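Local coordinates for nidogen-1 (Mus musculus, PDB 1GL4), which associates tightly with laminin and also binds collagen IV and perlecan in basement membranes, at residues V44-Q50 / Y79-N83; T37-C43 / F127-E133; Q249-S255 / L271-P277; S197-S202 / W227-F233; G99-L103 / V258-K262. All coordinates share one frame; numbering follows the deposited sequence.

In the fold
The chain comprises an EGF-like module followed by the GFP-like G2 beta-barrel. Contacts 1 and 2 adjoin where module and barrel meet, their centres about 13 Å apart; Val44 of contact 1 packs on Phe127 of contact 2. Contact 2 also touches contact 4 through Phe233, while contacts 3 and 5 share strand 248-261, with centres about 24 Å apart. The centres of contacts 2 and 5, on opposite sides of the chain's centre, are about 32 Å apart. Tyr79 in contact 1 takes part in perlecan binding with His77 and Arg268; the Leu259 side chain in contact 5 is about 4 Å from that of Arg268. A zinc ion lies about 11 Å from the Gln50 side chain.

Contact 1. Residues V44-Q50 / Y79-N83; sequences VAEGSPQ and YVVMN
Met82 is coiled by successive turns at chi2 (-57°) and chi3, and Gln50 is folded at chi2 (-64°); these bends bring Met82 SD to 4.0 Å from Gln50 CG. Val44 comes to the same sulfur almost at a right angle to the Met82 chain, through its CG2 methyl. Closer in, Met82 CG passes 3.2 Å from Ser48 O, at the end of a type II beta turn that runs from Ala45 to Ser48 and leads from strand 43-45 into barrel strand 49-62. Met82 N donates to Ser48 O over 2.9 Å, from above the carbonyl plane, and Gln50 and Val80 exchange two backbone bonds as an antiparallel pair. On the face carrying Pro49, the proline lies alongside Tyr79, a perlecan-binding residue, with Pro49 CB 3.4 Å from Tyr79 OH. A chain of another protein packs against both residues. Gln50 NE2 donates in its amide plane to Ser48 OG, which in turn donates to Ala45 O at 2.6 Å. The serine hydroxyl thus acts as acceptor and donor at once, tying the folded glutamine to the turn and restricting the rotation of both polar groups beside the apolar cluster of Met82 and Val44.

Contact 2. Residues T37-C43 / F127-E133; sequences TGNGRQC and FSITGGE
Glu133 OE2 is approached from opposite faces of its carboxylate plane, by Arg41 NH2 and by Gln42 NE2, each at 3.1 Å. This joins the EGF-like module to the turn after barrel helix 126-130. Arg41 grips the carboxylate side-on: NE meets the syn lone pair of OE1 at 3.2 Å, and guanidinium and carboxylate lie only 13° from coplanar. Gln42 instead comes in steeply from above the plane, and its OE1 is bonded to Ile158 N. Such a grip would favour a charged glutamate. Asn39 OD1 accepts from Gln42 N in an Asx motif, which orders the loop holding both donors, and Asn39 CG rests 3.6 Å from CA of Gly131, which leaves the helix with positive phi. Towards strand 36-38, the Phe127 ring turns its edge to Thr37 O, 3.5 Å from CE2 of Phe127. Beyond it a water bonded to Thr37 OG1 donates to Ser128 OG, 3.0 Å away, a hydroxyl also bonded to Glu119.

Contact 3. Residues Q249-S255 / L271-P277; sequences QQLSVDS and LSNSIGP
Leu251 and Ile275 form the dense side of the contact, their CD1 methyls 3.9 Å apart on chains that run at a slant to each other. Both leucine CG and isoleucine CG1 stand opposite the backbone N (chi1 -175° and -169°), which turns the branches towards the neighbouring strand; Ile275 CD1 even reaches 3.4 Å from Gln250 O. Next along this buried face, Val253 and Asn273 lie side by side, with Val253 CG2 3.6 Å from Asn273 OD1, and Val253 CG1 then meets Leu271 CD1. At the other end Ile275 CG1 runs against the amide of Gln249, whose NE2 is bonded to Lys124 O. The two strands are the arms of the beta hairpin 248-261/266-276 in the G2 barrel, antiparallel at 160°. Three hydrogen-bonded pairs, Gln250/Gly276, Ser252/Ser274 and Asp254/Ser272, hold them with two backbone bonds each, such as Ser252 N to Ser274 O at 2.9 Å. The reverse face is looser over the small, partly exposed side chains of Ser252 and Ser274, whose CB atoms are 4.5 Å apart. Beside them Asp254 OD1 comes to 3.2 Å from Ser272 CB, without a polar link between these side chains. Asp254 OD2 is met from above its carboxylate plane by Ser255 OG at 2.7 Å, whereas Ser272 OG bonds to Arg86, which also takes Ser255 O.

Contact 4. Residues S197-S202 / W227-F233; sequences SVITSS and WRQTITF
Ile199 and Ile231 exchange two backbone hydrogen bonds, the shorter of them 2.7 Å from Ile231 N to Ile199 O. Ser201 and Gln229 repeat the pattern, so strands 198-210 and 221-232 form an antiparallel hairpin of the G2 barrel wall, 169° apart in direction. Between these pairs CA-H...O contacts fill in, such as Thr200 CA to Gln229 O at 3.3 Å. The apolar contacts are divided between the faces. On the buried one, Ile199 CB and Ile231 CB are 4.1 Å apart, and Trp114 of helix 107-115 touches both isoleucines. On the partly exposed one, Val198 CG1 meets Thr230 CG2 at a slant, while Thr200 and Thr230 run alongside. Among the polar groups, Gln229 NE2 lies 2.8 Å from Ser201 OG on the buried face, while Gln229 OE1 accepts from Arg136; on the other face Arg228 forms a salt bridge with Glu139 and bonds to Gln226. The aromatic contact lies at the open end of the hairpin. Phe233, its CG placed between backbone N and carbonyl carbon (chi1 51°), brings its ring under Ser197 O, 3.8 Å above the plane towards the rim. Ile199 CG1 lies at the ring edge, and Ile199 CD1 approaches Phe233 CE2 to 3.6 Å.

Contact 5. Residues G99-L103 / V258-K262; sequences GYSLL and VLYNK
Tyr260 drives the edge of its ring into the face of Tyr100, with Tyr260 CD2 3.6 Å above the centre of that ring. The pair is T-shaped: the planes stand at 77° and the centroids are 5.0 Å apart. Tyr260 is also covered on one face, because Gly99 CA sits 3.6 Å from its ring centroid in a CH-pi contact almost on the ring normal. A residue with no side chain lets the backbone come this close. The ring is put there by an extended first torsion (chi1 175°), which carries it from strand 248-261 across to the helical turn, and its hydroxyl is held by Ile94 O. Gripped at a face, at an edge and through its OH, Tyr260 has little freedom to rotate. Beyond the pair, Tyr100 OH reaches 3.6 Å from Lys262 CB, meeting the aliphatic part of that exposed chain. On the other flank Leu103 CD2 lies over the strand backbone, 3.6 Å from Leu259 C, and also touches Val258 CG2 and Tyr260 CB. Val258 CB in turn packs against Leu103 O at 3.5 Å. No hydrogen bond crosses between the two segments, and the join rests mostly on apolar and aromatic contacts. It ties the segment leading to helix 107-115 to a wall strand, consistent with a GFP-like barrel, whose wall surrounds a helical segment.

Contact 1. Residues V44-Q50 / Y79-N83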
# COMPACT_ATOMS: atom_id res chain seq x y z
N VAL A 44 -10.28 -13.65 -1.72
CA VAL A 44 -10.91 -12.47 -2.32
C VAL A 44 -11.02 -12.69 -3.83
O VAL A 44 -10.19 -13.38 -4.43
CB VAL A 44 -10.10 -11.17 -2.06
CG1 VAL A 44 -10.05 -10.88 -0.56
CG2 VAL A 44 -8.69 -11.30 -2.62
N ALA A 45 -12.06 -12.12 -4.45
CA ALA A 45 -12.28 -12.27 -5.88
C ALA A 45 -11.22 -11.57 -6.72
O ALA A 45 -10.79 -10.47 -6.40
CB ALA A 45 -13.66 -11.73 -6.25
N GLU A 46 -10.81 -12.22 -7.81
CA GLU A 46 -9.81 -11.64 -8.70
C GLU A 46 -10.33 -10.33 -9.30
O GLU A 46 -11.53 -10.20 -9.57
CB GLU A 46 -9.47 -12.62 -9.82
CG GLU A 46 -8.96 -13.96 -9.34
CD GLU A 46 -8.53 -14.87 -10.48
OE1 GLU A 46 -9.30 -15.00 -11.45
OE2 GLU A 46 -7.43 -15.46 -10.39
N GLY A 47 -9.43 -9.37 -9.49
CA GLY A 47 -9.79 -8.08 -10.07
C GLY A 47 -10.69 -7.17 -9.23
O GLY A 47 -11.17 -6.14 -9.71
N SER A 48 -10.89 -7.52 -7.97
CA SER A 48 -11.76 -6.74 -7.10
C SER A 48 -11.05 -5.70 -6.23
O SER A 48 -9.88 -5.87 -5.87
CB SER A 48 -12.53 -7.68 -6.17
OG SER A 48 -11.65 -8.27 -5.21
N PRO A 49 -11.75 -4.61 -5.90
CA PRO A 49 -11.17 -3.55 -5.06
C PRO A 49 -11.19 -4.11 -3.63
O PRO A 49 -12.11 -4.85 -3.26
CB PRO A 49 -12.17 -2.39 -5.20
CG PRO A 49 -12.82 -2.63 -6.53
CD PRO A 49 -13.00 -4.14 -6.54
N GLN A 50 -10.18 -3.76 -2.83
CA GLN A 50 -10.11 -4.21 -1.44
C GLN A 50 -9.66 -3.06 -0.56
O GLN A 50 -8.91 -2.19 -1.00
CB GLN A 50 -9.13 -5.38 -1.28
CG GLN A 50 -9.54 -6.69 -1.97
CD GLN A 50 -10.82 -7.30 -1.41
OE1 GLN A 50 -11.03 -7.32 -0.19
NE2 GLN A 50 -11.67 -7.82 -2.29
N TYR A 79 -6.30 1.45 0.08
CA TYR A 79 -7.12 0.97 -1.04
C TYR A 79 -6.25 0.35 -2.14
O TYR A 79 -5.18 0.87 -2.48
CB TYR A 79 -7.92 2.17 -1.62
CG TYR A 79 -9.01 1.83 -2.62
CD1 TYR A 79 -10.33 1.65 -2.20
CD2 TYR A 79 -8.73 1.71 -3.98
CE1 TYR A 79 -11.35 1.36 -3.12
CE2 TYR A 79 -9.75 1.42 -4.91
CZ TYR A 79 -11.05 1.25 -4.47
OH TYR A 79 -12.06 0.97 -5.36
N VAL A 80 -6.72 -0.78 -2.70
CA VAL A 80 -6.02 -1.47 -3.78
C VAL A 80 -7.02 -2.25 -4.63
O VAL A 80 -8.10 -2.62 -4.15
CB VAL A 80 -4.99 -2.50 -3.25
CG1 VAL A 80 -3.90 -1.81 -2.48
CG2 VAL A 80 -5.69 -3.51 -2.36
N VAL A 81 -6.66 -2.50 -5.88
CA VAL A 81 -7.50 -3.29 -6.77
C VAL A 81 -6.68 -4.52 -7.17
O VAL A 81 -5.59 -4.38 -7.74
CB VAL A 81 -7.90 -2.52 -8.05
CG1 VAL A 81 -8.73 -3.43 -8.96
CG2 VAL A 81 -8.71 -1.27 -7.68
N MET A 82 -7.20 -5.71 -6.89
CA MET A 82 -6.47 -6.93 -7.22
C MET A 82 -5.98 -6.93 -8.66
O MET A 82 -6.73 -6.60 -9.59
CB MET A 82 -7.34 -8.17 -6.98
CG MET A 82 -7.89 -8.32 -5.56
SD MET A 82 -6.63 -8.34 -4.24
CE MET A 82 -5.47 -9.62 -4.88
N ASN A 83 -4.72 -7.29 -8.84
CA ASN A 83 -4.06 -7.38 -10.14
C ASN A 83 -3.65 -6.04 -10.77
O ASN A 83 -3.12 -6.03 -11.88
CB ASN A 83 -4.94 -8.17 -11.12
CG ASN A 83 -4.12 -8.96 -12.13
OD1 ASN A 83 -4.66 -9.50 -13.10
ND2 ASN A 83 -2.82 -9.05 -11.90

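Contact 2. Residues T37-C43 / F127-E133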
# COMPACT_ATOMS: atom_id res chain seq x y z
N THR A 37 -8.41 -15.55 -4.94
CA THR A 37 -7.01 -15.73 -4.52
C THR A 37 -6.92 -15.64 -3.00
O THR A 37 -7.75 -15.00 -2.36
CB THR A 37 -6.07 -14.68 -5.17
OG1 THR A 37 -6.46 -13.36 -4.75
CG2 THR A 37 -6.15 -14.76 -6.68
N GLY A 38 -5.91 -16.29 -2.44
CA GLY A 38 -5.73 -16.29 -1.00
C GLY A 38 -5.14 -17.61 -0.53
O GLY A 38 -4.64 -18.39 -1.34
N ASN A 39 -5.22 -17.88 0.77
CA ASN A 39 -4.66 -19.12 1.32
C ASN A 39 -5.69 -20.13 1.80
O ASN A 39 -5.37 -21.01 2.60
CB ASN A 39 -3.70 -18.79 2.46
CG ASN A 39 -4.43 -18.29 3.70
OD1 ASN A 39 -5.62 -17.97 3.65
ND2 ASN A 39 -3.71 -18.20 4.81
N GLY A 40 -6.93 -20.02 1.34
CA GLY A 40 -7.95 -20.97 1.78
C GLY A 40 -8.75 -20.50 2.97
O GLY A 40 -9.98 -20.61 2.99
N ARG A 41 -8.06 -19.97 3.99
CA ARG A 41 -8.72 -19.46 5.18
C ARG A 41 -9.30 -18.08 4.89
O ARG A 41 -10.30 -17.67 5.48
CB ARG A 41 -7.73 -19.36 6.35
CG ARG A 41 -7.37 -20.69 7.00
CD ARG A 41 -6.24 -20.52 8.01
NE ARG A 41 -6.55 -19.49 9.00
CZ ARG A 41 -7.40 -19.64 10.01
NH1 ARG A 41 -8.02 -20.80 10.19
NH2 ARG A 41 -7.63 -18.63 10.84
N GLN A 42 -8.66 -17.38 3.95
CA GLN A 42 -9.07 -16.04 3.54
C GLN A 42 -8.96 -15.99 2.01
O GLN A 42 -7.91 -16.35 1.45
CB GLN A 42 -8.14 -14.98 4.15
CG GLN A 42 -7.89 -15.09 5.66
CD GLN A 42 -9.06 -14.64 6.51
OE1 GLN A 42 -9.87 -13.82 6.08
NE2 GLN A 42 -9.14 -15.15 7.73
N CYS A 43 -10.02 -15.55 1.34
CA CYS A 43 -10.03 -15.47 -0.12
C CYS A 43 -10.75 -14.21 -0.61
O CYS A 43 -11.70 -13.76 0.02
CB CYS A 43 -10.74 -16.70 -0.72
SG CYS A 43 -10.09 -18.33 -0.23
N PHE A 127 -0.57 -11.68 -0.08
CA PHE A 127 -1.88 -12.18 0.30
C PHE A 127 -2.06 -13.65 -0.06
O PHE A 127 -2.63 -14.42 0.72
CB PHE A 127 -3.00 -11.37 -0.36
CG PHE A 127 -4.36 -11.68 0.21
CD1 PHE A 127 -4.69 -11.26 1.50
CD2 PHE A 127 -5.27 -12.44 -0.50
CE1 PHE A 127 -5.91 -11.60 2.07
CE2 PHE A 127 -6.51 -12.79 0.06
CZ PHE A 127 -6.83 -12.37 1.34
N SER A 128 -1.57 -14.05 -1.23
CA SER A 128 -1.67 -15.44 -1.64
C SER A 128 -0.94 -16.34 -0.65
O SER A 128 -1.43 -17.42 -0.31
CB SER A 128 -1.09 -15.64 -3.05
OG SER A 128 -1.96 -15.09 -4.05
N ILE A 129 0.21 -15.89 -0.16
CA ILE A 129 1.00 -16.67 0.79
C ILE A 129 0.45 -16.70 2.23
O ILE A 129 0.41 -17.76 2.86
CB ILE A 129 2.46 -16.16 0.85
CG1 ILE A 129 3.14 -16.36 -0.51
CG2 ILE A 129 3.24 -16.88 1.96
CD1 ILE A 129 4.46 -15.63 -0.64
N THR A 130 0.03 -15.54 2.75
CA THR A 130 -0.44 -15.45 4.14
C THR A 130 -1.94 -15.28 4.38
O THR A 130 -2.40 -15.45 5.52
CB THR A 130 0.22 -14.26 4.87
OG1 THR A 130 -0.34 -13.04 4.38
CG2 THR A 130 1.73 -14.24 4.61
N GLY A 131 -2.70 -14.93 3.35
CA GLY A 131 -4.12 -14.72 3.55
C GLY A 131 -4.38 -13.49 4.40
O GLY A 131 -5.46 -13.32 4.97
N GLY A 132 -3.38 -12.62 4.51
CA GLY A 132 -3.54 -11.41 5.30
C GLY A 132 -3.52 -11.67 6.80
O GLY A 132 -4.01 -10.86 7.58
N GLU A 133 -2.98 -12.82 7.20
CA GLU A 133 -2.86 -13.18 8.60
C GLU A 133 -1.37 -13.36 8.87
O GLU A 133 -0.81 -14.41 8.58
CB GLU A 133 -3.59 -14.50 8.88
CG GLU A 133 -5.09 -14.48 8.59
CD GLU A 133 -5.73 -15.87 8.66
OE1 GLU A 133 -5.25 -16.79 7.97
OE2 GLU A 133 -6.71 -16.03 9.40
O HOH W 1 -3.73 -12.70 -3.82
O HOH W 2 -0.99 -19.08 4.98

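Contact 3. Residues Q249-S255 / L271-P277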
# COMPACT_ATOMS: atom_id res chain seq x y z
N GLN A 249 12.16 -14.40 -3.85
CA GLN A 249 11.28 -13.72 -4.80
C GLN A 249 11.69 -12.25 -4.86
O GLN A 249 12.12 -11.68 -3.86
CB GLN A 249 9.81 -13.85 -4.39
CG GLN A 249 9.30 -15.30 -4.34
CD GLN A 249 7.83 -15.41 -3.98
OE1 GLN A 249 7.30 -16.51 -3.80
NE2 GLN A 249 7.16 -14.27 -3.88
N GLN A 250 11.54 -11.63 -6.02
CA GLN A 250 11.92 -10.23 -6.17
C GLN A 250 10.74 -9.28 -6.31
O GLN A 250 9.88 -9.48 -7.17
CB GLN A 250 12.86 -10.06 -7.37
CG GLN A 250 13.21 -8.61 -7.69
CD GLN A 250 14.12 -8.49 -8.90
OE1 GLN A 250 13.92 -7.64 -9.76
NE2 GLN A 250 15.13 -9.35 -8.96
N LEU A 251 10.71 -8.26 -5.46
CA LEU A 251 9.64 -7.26 -5.52
C LEU A 251 10.19 -6.04 -6.26
O LEU A 251 11.21 -5.48 -5.87
CB LEU A 251 9.21 -6.85 -4.11
CG LEU A 251 8.02 -5.88 -4.02
CD1 LEU A 251 6.73 -6.65 -4.28
CD2 LEU A 251 7.95 -5.22 -2.63
N SER A 252 9.51 -5.66 -7.34
CA SER A 252 9.91 -4.49 -8.13
C SER A 252 8.94 -3.35 -7.79
O SER A 252 7.72 -3.49 -7.94
CB SER A 252 9.85 -4.83 -9.62
OG SER A 252 10.79 -5.85 -9.94
N VAL A 253 9.50 -2.24 -7.32
CA VAL A 253 8.70 -1.08 -6.91
C VAL A 253 8.97 0.16 -7.74
O VAL A 253 10.13 0.46 -8.06
CB VAL A 253 8.98 -0.73 -5.43
CG1 VAL A 253 8.09 0.41 -4.97
CG2 VAL A 253 8.78 -1.96 -4.55
N ASP A 254 7.91 0.90 -8.07
CA ASP A 254 8.05 2.13 -8.85
C ASP A 254 6.88 3.08 -8.62
O ASP A 254 5.94 2.76 -7.91
CB ASP A 254 8.17 1.81 -10.34
CG ASP A 254 6.82 1.60 -11.00
OD1 ASP A 254 6.09 0.67 -10.61
OD2 ASP A 254 6.50 2.37 -11.92
N SER A 255 6.96 4.26 -9.23
CA SER A 255 5.92 5.28 -9.11
C SER A 255 5.60 5.60 -7.66
O SER A 255 4.43 5.69 -7.27
CB SER A 255 4.65 4.81 -9.83
OG SER A 255 4.95 4.40 -11.16
N LEU A 271 2.39 3.57 -4.04
CA LEU A 271 3.41 2.87 -4.82
C LEU A 271 2.87 1.70 -5.65
O LEU A 271 1.83 1.10 -5.34
CB LEU A 271 4.56 2.40 -3.91
CG LEU A 271 4.40 1.86 -2.49
CD1 LEU A 271 5.78 1.44 -1.97
CD2 LEU A 271 3.82 2.91 -1.57
N SER A 272 3.60 1.39 -6.72
CA SER A 272 3.23 0.30 -7.63
C SER A 272 4.15 -0.90 -7.42
O SER A 272 5.36 -0.74 -7.26
CB SER A 272 3.31 0.80 -9.07
OG SER A 272 2.34 1.82 -9.27
N ASN A 273 3.58 -2.10 -7.43
CA ASN A 273 4.33 -3.32 -7.15
C ASN A 273 4.09 -4.52 -8.07
O ASN A 273 2.95 -4.78 -8.47
CB ASN A 273 4.02 -3.77 -5.72
CG ASN A 273 4.24 -2.68 -4.70
OD1 ASN A 273 5.25 -2.66 -4.01
ND2 ASN A 273 3.29 -1.74 -4.62
N SER A 274 5.17 -5.25 -8.35
CA SER A 274 5.15 -6.48 -9.15
C SER A 274 6.04 -7.50 -8.43
O SER A 274 7.10 -7.14 -7.91
CB SER A 274 5.71 -6.25 -10.55
OG SER A 274 4.76 -5.61 -11.39
N ILE A 275 5.61 -8.75 -8.38
CA ILE A 275 6.40 -9.79 -7.70
C ILE A 275 6.75 -10.90 -8.70
O ILE A 275 5.88 -11.39 -9.43
CB ILE A 275 5.64 -10.37 -6.47
CG1 ILE A 275 6.57 -11.24 -5.63
CG2 ILE A 275 4.44 -11.19 -6.92
CD1 ILE A 275 7.57 -10.46 -4.82
N GLY A 276 8.02 -11.30 -8.73
CA GLY A 276 8.44 -12.34 -9.65
C GLY A 276 9.84 -12.87 -9.40
O GLY A 276 10.39 -12.70 -8.31
N PRO A 277 10.46 -13.51 -10.41
CA PRO A 277 11.81 -14.07 -10.29
C PRO A 277 12.93 -13.02 -10.18
O PRO A 277 12.77 -11.88 -10.60
CB PRO A 277 11.93 -14.92 -11.55
CG PRO A 277 11.15 -14.12 -12.55
CD PRO A 277 9.92 -13.74 -11.76

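Contact 4. Residues S197-S202 / W227-F233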
# COMPACT_ATOMS: atom_id res chain seq x y z
N SER A 197 8.01 -20.95 6.80
CA SER A 197 7.02 -19.99 7.28
C SER A 197 7.59 -18.67 7.80
O SER A 197 6.96 -18.00 8.61
CB SER A 197 6.13 -20.64 8.34
OG SER A 197 5.52 -21.80 7.81
N VAL A 198 8.78 -18.31 7.33
CA VAL A 198 9.39 -17.05 7.73
C VAL A 198 9.96 -16.35 6.50
O VAL A 198 10.69 -16.96 5.71
CB VAL A 198 10.53 -17.25 8.77
CG1 VAL A 198 11.05 -15.90 9.24
CG2 VAL A 198 10.01 -18.05 9.95
N ILE A 199 9.60 -15.08 6.32
CA ILE A 199 10.09 -14.30 5.18
C ILE A 199 10.87 -13.08 5.69
O ILE A 199 10.36 -12.31 6.51
CB ILE A 199 8.92 -13.86 4.26
CG1 ILE A 199 8.35 -15.08 3.53
CG2 ILE A 199 9.39 -12.81 3.25
CD1 ILE A 199 7.05 -14.81 2.75
N THR A 200 12.10 -12.94 5.22
CA THR A 200 12.98 -11.84 5.63
C THR A 200 13.51 -11.04 4.44
O THR A 200 13.56 -11.54 3.31
CB THR A 200 14.22 -12.37 6.41
OG1 THR A 200 14.90 -13.34 5.61
CG2 THR A 200 13.80 -13.00 7.73
N SER A 201 13.90 -9.79 4.71
CA SER A 201 14.47 -8.92 3.68
C SER A 201 15.24 -7.78 4.32
O SER A 201 14.89 -7.29 5.40
CB SER A 201 13.38 -8.33 2.78
OG SER A 201 12.68 -7.30 3.45
N SER A 202 16.31 -7.36 3.66
CA SER A 202 17.13 -6.26 4.14
C SER A 202 17.48 -5.45 2.91
O SER A 202 17.84 -6.01 1.87
CB SER A 202 18.40 -6.79 4.82
OG SER A 202 19.13 -5.73 5.41
N TRP A 227 16.53 -0.79 5.64
CA TRP A 227 15.31 -1.44 6.11
C TRP A 227 15.55 -2.93 6.35
O TRP A 227 16.14 -3.62 5.52
CB TRP A 227 14.19 -1.26 5.08
CG TRP A 227 13.58 0.09 5.15
CD1 TRP A 227 14.00 1.22 4.50
CD2 TRP A 227 12.50 0.49 6.00
NE1 TRP A 227 13.25 2.30 4.90
CE2 TRP A 227 12.32 1.88 5.82
CE3 TRP A 227 11.67 -0.19 6.90
CZ2 TRP A 227 11.35 2.61 6.51
CZ3 TRP A 227 10.70 0.54 7.59
CH2 TRP A 227 10.55 1.92 7.39
N ARG A 228 15.10 -3.41 7.50
CA ARG A 228 15.26 -4.82 7.88
C ARG A 228 13.91 -5.32 8.38
O ARG A 228 13.31 -4.69 9.24
CB ARG A 228 16.31 -4.94 8.99
CG ARG A 228 17.68 -4.33 8.66
CD ARG A 228 18.68 -4.51 9.80
NE ARG A 228 18.31 -3.77 11.01
CZ ARG A 228 18.47 -2.46 11.16
NH1 ARG A 228 19.00 -1.72 10.19
NH2 ARG A 228 18.09 -1.88 12.29
N GLN A 229 13.42 -6.44 7.85
CA GLN A 229 12.12 -6.94 8.30
C GLN A 229 11.95 -8.46 8.34
O GLN A 229 12.57 -9.20 7.57
CB GLN A 229 11.00 -6.30 7.45
CG GLN A 229 11.00 -6.70 5.97
CD GLN A 229 10.13 -5.78 5.11
OE1 GLN A 229 9.00 -5.43 5.47
NE2 GLN A 229 10.66 -5.39 3.95
N THR A 230 11.12 -8.91 9.26
CA THR A 230 10.83 -10.33 9.43
C THR A 230 9.32 -10.50 9.43
O THR A 230 8.61 -9.90 10.24
CB THR A 230 11.42 -10.86 10.74
OG1 THR A 230 12.85 -10.76 10.69
CG2 THR A 230 11.03 -12.32 10.97
N ILE A 231 8.84 -11.31 8.50
CA ILE A 231 7.41 -11.57 8.33
C ILE A 231 7.09 -13.01 8.71
O ILE A 231 7.58 -13.95 8.09
CB ILE A 231 7.03 -11.28 6.86
CG1 ILE A 231 7.24 -9.78 6.57
CG2 ILE A 231 5.58 -11.69 6.59
CD1 ILE A 231 7.14 -9.39 5.11
N THR A 232 6.25 -13.19 9.74
CA THR A 232 5.88 -14.52 10.21
C THR A 232 4.40 -14.84 10.02
O THR A 232 3.54 -13.98 10.15
CB THR A 232 6.23 -14.69 11.71
OG1 THR A 232 5.65 -13.63 12.46
CG2 THR A 232 7.75 -14.67 11.89
N PHE A 233 4.11 -16.10 9.72
CA PHE A 233 2.73 -16.53 9.46
C PHE A 233 2.60 -18.05 9.58
O PHE A 233 3.58 -18.75 9.80
CB PHE A 233 2.34 -16.07 8.05
CG PHE A 233 3.33 -16.47 6.98
CD1 PHE A 233 3.17 -17.66 6.27
CD2 PHE A 233 4.43 -15.67 6.71
CE1 PHE A 233 4.10 -18.04 5.30
CE2 PHE A 233 5.37 -16.04 5.74
CZ PHE A 233 5.21 -17.23 5.03

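Contact 5. Residues G99-L103 / V258-K262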
# COMPACT_ATOMS: atom_id res chain seq x y z
N GLY A 99 4.81 14.80 11.15
CA GLY A 99 4.39 14.56 9.78
C GLY A 99 5.44 14.63 8.70
O GLY A 99 5.55 13.71 7.88
N TYR A 100 6.22 15.70 8.67
CA TYR A 100 7.25 15.83 7.64
C TYR A 100 8.40 14.84 7.84
O TYR A 100 8.95 14.32 6.88
CB TYR A 100 7.77 17.26 7.59
CG TYR A 100 6.70 18.29 7.27
CD1 TYR A 100 6.04 18.98 8.28
CD2 TYR A 100 6.33 18.54 5.94
CE1 TYR A 100 5.03 19.90 7.99
CE2 TYR A 100 5.33 19.45 5.64
CZ TYR A 100 4.68 20.13 6.66
OH TYR A 100 3.70 21.04 6.37
N SER A 101 8.74 14.56 9.10
CA SER A 101 9.84 13.63 9.37
C SER A 101 9.52 12.16 9.09
O SER A 101 10.42 11.33 9.07
CB SER A 101 10.32 13.79 10.82
OG SER A 101 10.94 15.05 10.99
N LEU A 102 8.25 11.84 8.87
CA LEU A 102 7.85 10.46 8.56
C LEU A 102 7.75 10.24 7.05
O LEU A 102 7.55 9.11 6.58
CB LEU A 102 6.50 10.13 9.21
CG LEU A 102 6.40 10.20 10.73
CD1 LEU A 102 4.96 9.95 11.15
CD2 LEU A 102 7.32 9.18 11.36
N LEU A 103 7.92 11.31 6.28
CA LEU A 103 7.82 11.23 4.82
C LEU A 103 8.66 10.16 4.13
O LEU A 103 8.21 9.54 3.17
CB LEU A 103 8.13 12.60 4.19
CG LEU A 103 6.99 13.63 4.26
CD1 LEU A 103 7.46 14.97 3.73
CD2 LEU A 103 5.80 13.12 3.45
N VAL A 258 5.06 10.31 -1.86
CA VAL A 258 4.83 10.48 -0.42
C VAL A 258 4.42 11.94 -0.22
O VAL A 258 4.92 12.83 -0.91
CB VAL A 258 6.10 10.15 0.42
CG1 VAL A 258 6.55 8.73 0.15
CG2 VAL A 258 7.22 11.14 0.11
N LEU A 259 3.51 12.18 0.71
CA LEU A 259 3.03 13.54 0.94
C LEU A 259 2.43 13.76 2.32
O LEU A 259 1.76 12.88 2.84
CB LEU A 259 1.98 13.90 -0.13
CG LEU A 259 1.15 15.19 -0.03
CD1 LEU A 259 0.50 15.45 -1.38
CD2 LEU A 259 0.08 15.06 1.05
N TYR A 260 2.67 14.92 2.91
CA TYR A 260 2.07 15.24 4.20
C TYR A 260 1.38 16.59 4.07
O TYR A 260 2.01 17.57 3.66
CB TYR A 260 3.11 15.33 5.32
CG TYR A 260 2.48 15.77 6.63
CD1 TYR A 260 1.58 14.95 7.31
CD2 TYR A 260 2.71 17.06 7.14
CE1 TYR A 260 0.92 15.39 8.47
CE2 TYR A 260 2.06 17.51 8.28
CZ TYR A 260 1.16 16.67 8.94
OH TYR A 260 0.52 17.13 10.07
N ASN A 261 0.09 16.62 4.39
CA ASN A 261 -0.67 17.86 4.31
C ASN A 261 -0.99 18.36 5.72
O ASN A 261 -1.69 17.70 6.49
CB ASN A 261 -1.96 17.66 3.51
CG ASN A 261 -2.78 18.93 3.41
OD1 ASN A 261 -3.53 19.28 4.32
ND2 ASN A 261 -2.62 19.64 2.30
N LYS A 262 -0.45 19.53 6.04
CA LYS A 262 -0.62 20.16 7.33
C LYS A 262 -2.08 20.54 7.61
O LYS A 262 -2.55 20.41 8.74
CB LYS A 262 0.27 21.40 7.40
CG LYS A 262 0.23 22.13 8.73
CD LYS A 262 1.11 23.38 8.67
CE LYS A 262 1.17 24.07 10.02
NZ LYS A 262 -0.17 24.51 10.51